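Local coordinates for Exo-1,5-alpha-L-arabinofuranobiosidase (Gibberella zeae, PDB 5M1Z), which probably hydrolyses alpha-L-arabinofuranosidic linkages, releasing arabinobiose from the ends of 1,5-linked arabinan, at residues A[152-157]-A[172-177]. Sequence-based numbering, arbitrary orientation.
With 6LW ((Z)-L-Arabinonhydroximo-1,4-lactone), chain B; SO4 (sulfate ion), chain D.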
loop_
_atom_site.group_PDB
_atom_site.type_symbol
_atom_site.label_atom_id
_atom_site.label_comp_id
_atom_site.label_asym_id
_atom_site.label_seq_id
_atom_site.Cartn_x
_atom_site.Cartn_y
_atom_site.Cartn_z
ATOM N N THR A 152 -2.386 -1.552 -21.057
ATOM C CA THR A 152 -1.620 -0.460 -20.568
ATOM C C THR A 152 -2.128 0.210 -19.246
ATOM O O THR A 152 -1.982 1.425 -19.126
ATOM C CB THR A 152 -1.463 0.612 -21.679
ATOM O OG1 THR A 152 -2.738 1.197 -22.012
ATOM C CG2 THR A 152 -0.831 -0.006 -22.927
ATOM N N PRO A 153 -2.694 -0.547 -18.262
ATOM C CA PRO A 153 -3.052 0.177 -16.981
ATOM C C PRO A 153 -1.895 0.681 -16.119
ATOM O O PRO A 153 -0.747 0.271 -16.261
ATOM C CB PRO A 153 -3.830 -0.845 -16.186
ATOM C CG PRO A 153 -3.307 -2.128 -16.685
ATOM C CD PRO A 153 -3.036 -1.968 -18.155
ATOM N N VAL A 154 -2.262 1.575 -15.232
ATOM C CA VAL A 154 -1.430 2.010 -14.120
ATOM C C VAL A 154 -2.157 1.612 -12.839
ATOM O O VAL A 154 -3.422 1.518 -12.842
ATOM C CB VAL A 154 -1.105 3.507 -14.202
ATOM C CG1 VAL A 154 -0.364 3.808 -15.486
ATOM C CG2 VAL A 154 -2.356 4.349 -14.135
ATOM N N TRP A 155 -1.392 1.329 -11.788
ATOM C CA TRP A 155 -1.955 0.854 -10.547
ATOM C C TRP A 155 -1.177 1.217 -9.335
ATOM O O TRP A 155 0.011 1.477 -9.401
ATOM C CB TRP A 155 -1.957 -0.648 -10.479
ATOM C CG TRP A 155 -2.089 -1.508 -11.698
ATOM C CD1 TRP A 155 -1.056 -1.964 -12.518
ATOM C CD2 TRP A 155 -3.256 -2.187 -12.136
ATOM N NE1 TRP A 155 -1.550 -2.809 -13.456
ATOM C CE2 TRP A 155 -2.887 -2.973 -13.248
ATOM C CE3 TRP A 155 -4.597 -2.127 -11.779
ATOM C CZ2 TRP A 155 -3.810 -3.766 -13.946
ATOM C CZ3 TRP A 155 -5.519 -2.907 -12.486
ATOM C CH2 TRP A 155 -5.120 -3.712 -13.549
ATOM N N GLU A 156 -1.836 1.145 -8.191
ATOM C CA GLU A 156 -1.151 0.972 -6.878
ATOM C C GLU A 156 -0.259 2.121 -6.464
ATOM O O GLU A 156 0.922 1.938 -6.206
ATOM C CB GLU A 156 -0.393 -0.376 -6.839
ATOM C CG GLU A 156 -1.356 -1.561 -6.976
ATOM C CD GLU A 156 -0.848 -2.730 -7.814
ATOM O OE1 GLU A 156 0.289 -2.709 -8.361
ATOM O OE2 GLU A 156 -1.640 -3.705 -7.903
ATOM N N PRO A 157 -0.852 3.312 -6.304
ATOM C CA PRO A 157 -0.052 4.448 -5.821
ATOM C C PRO A 157 0.439 4.309 -4.380
ATOM O O PRO A 157 -0.292 3.772 -3.484
ATOM C CB PRO A 157 -1.011 5.648 -5.965
ATOM C CG PRO A 157 -2.357 5.012 -5.854
ATOM C CD PRO A 157 -2.246 3.675 -6.548
ATOM N N ASP A 172 3.131 0.276 -13.645
ATOM C CA ASP A 172 2.912 0.897 -14.937
ATOM C C ASP A 172 3.009 -0.199 -15.985
ATOM O O ASP A 172 4.066 -0.836 -16.115
ATOM C CB ASP A 172 4.006 1.899 -15.138
ATOM C CG ASP A 172 3.766 2.874 -16.333
ATOM O OD1 ASP A 172 2.857 2.606 -17.152
ATOM O OD2 ASP A 172 4.485 3.952 -16.395
ATOM N N GLN A 173 1.938 -0.414 -16.711
ATOM C CA GLN A 173 1.940 -1.312 -17.880
ATOM C C GLN A 173 2.015 -0.618 -19.254
ATOM O O GLN A 173 1.935 -1.258 -20.283
ATOM C CB GLN A 173 0.694 -2.228 -17.856
ATOM C CG GLN A 173 0.653 -3.170 -16.657
ATOM C CD GLN A 173 -0.382 -4.330 -16.767
ATOM O OE1 GLN A 173 -0.993 -4.703 -15.760
ATOM N NE2 GLN A 173 -0.573 -4.896 -17.978
ATOM N N ARG A 174 2.250 0.677 -19.277
ATOM C CA ARG A 174 2.259 1.445 -20.518
ATOM C C ARG A 174 3.493 1.243 -21.395
ATOM O O ARG A 174 3.455 1.675 -22.507
ATOM C CB ARG A 174 2.127 2.937 -20.221
ATOM C CG ARG A 174 0.831 3.294 -19.502
ATOM C CD ARG A 174 0.789 4.723 -19.011
ATOM N NE ARG A 174 1.858 4.993 -18.061
ATOM C CZ ARG A 174 1.943 6.072 -17.292
ATOM N NH1 ARG A 174 1.019 7.025 -17.351
ATOM N NH2 ARG A 174 2.981 6.213 -16.477
ATOM N N ASP A 175 4.595 0.665 -20.898
ATOM C CA ASP A 175 5.762 0.339 -21.754
ATOM C C ASP A 175 5.542 -1.094 -22.225
ATOM O O ASP A 175 6.332 -1.963 -21.947
ATOM C CB ASP A 175 7.036 0.518 -20.932
ATOM C CG ASP A 175 8.318 0.591 -21.761
ATOM O OD1 ASP A 175 8.288 0.476 -23.011
ATOM O OD2 ASP A 175 9.400 0.745 -21.118
ATOM N N ASN A 176 4.438 -1.326 -22.928
ATOM C CA ASN A 176 3.835 -2.675 -23.086
ATOM C C ASN A 176 4.506 -3.539 -24.178
ATOM O O ASN A 176 4.176 -4.738 -24.309
ATOM C CB ASN A 176 2.308 -2.620 -23.343
ATOM C CG ASN A 176 1.964 -1.840 -24.598
ATOM O OD1 ASN A 176 2.743 -0.997 -25.037
ATOM N ND2 ASN A 176 0.803 -2.122 -25.187
ATOM N N ALA A 177 5.466 -2.952 -24.888
ATOM C CA ALA A 177 6.254 -3.692 -25.835
ATOM C C ALA A 177 7.582 -4.155 -25.215
ATOM O O ALA A 177 8.293 -4.888 -25.825
ATOM C CB ALA A 177 6.482 -2.872 -27.111
HETATM C C3 6LW B . -1.160 -5.344 -10.765
HETATM C C2 6LW B . -0.047 -5.917 -9.897
HETATM C C1 6LW B . -0.853 -6.549 -8.777
HETATM O O3 6LW B . -0.845 -5.599 -12.130
HETATM O O4 6LW B . -2.253 -6.234 -8.858
HETATM O O1 6LW B . -0.847 -8.743 -7.885
HETATM C C4 6LW B . -2.420 -6.068 -10.265
HETATM N N1 6LW B . -0.406 -7.413 -7.858
HETATM O O2 6LW B . 0.873 -4.887 -9.556
HETATM C C5 6LW B . -3.754 -5.367 -10.400
HETATM O O5 6LW B . -4.755 -6.325 -9.983
HETATM S S SO4 D . -5.283 -0.819 -23.378
HETATM O O1 SO4 D . -5.053 -1.479 -22.057
HETATM O O2 SO4 D . -5.609 -1.893 -24.361
HETATM O O3 SO4 D . -6.391 0.177 -23.249
HETATM O O4 SO4 D . -4.093 -0.062 -23.853
#
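NE1 of Trp155 donates a hydrogen bond to Gln173 OE1 (3.0 Å), which lies at the indole edge, almost in the ring plane. One ring face carries Pro153 CB; the opposite face carries C5 of the bound arabinonhydroximolactone, 3.5 Å above the plane. The Gln173 amide lies 42° from the indole plane, and its OE1 also accepts from Arg209, so two donors grip this oxygen, which probably helps to fix the rotation of the indole against the lactone. Beyond CG the Gln173 chain is extended (chi2 -166°), which carries the amide across the Pro153 ring to the indole edge. Val154 CG1 sits over one face of the Arg174 guanidinium, 3.6 Å from NE, while Asp172 OD2 meets NH2 at the edge. This side-on salt bridge shares OD1 with the Asx turn: Arg174 N and NE reach it from opposite faces of the carboxylate. Within the four-stranded antiparallel sheet, one blade of the sialidase-like beta-propeller, Val154 and Asp172 form a non-hydrogen-bonded pair where strand 165-172 gives way to loop. Gln173 N continues the pairing, bonding to Pro153 O at 2.8 Å. Glu156 OE1 accepts from lactone O2 (2.6 Å) and also bonds Ser171. At the Thr152 end of the contact, Thr152 CG2 packs against Asn176 ND2, which is hydrogen-bonded to Gly150 O.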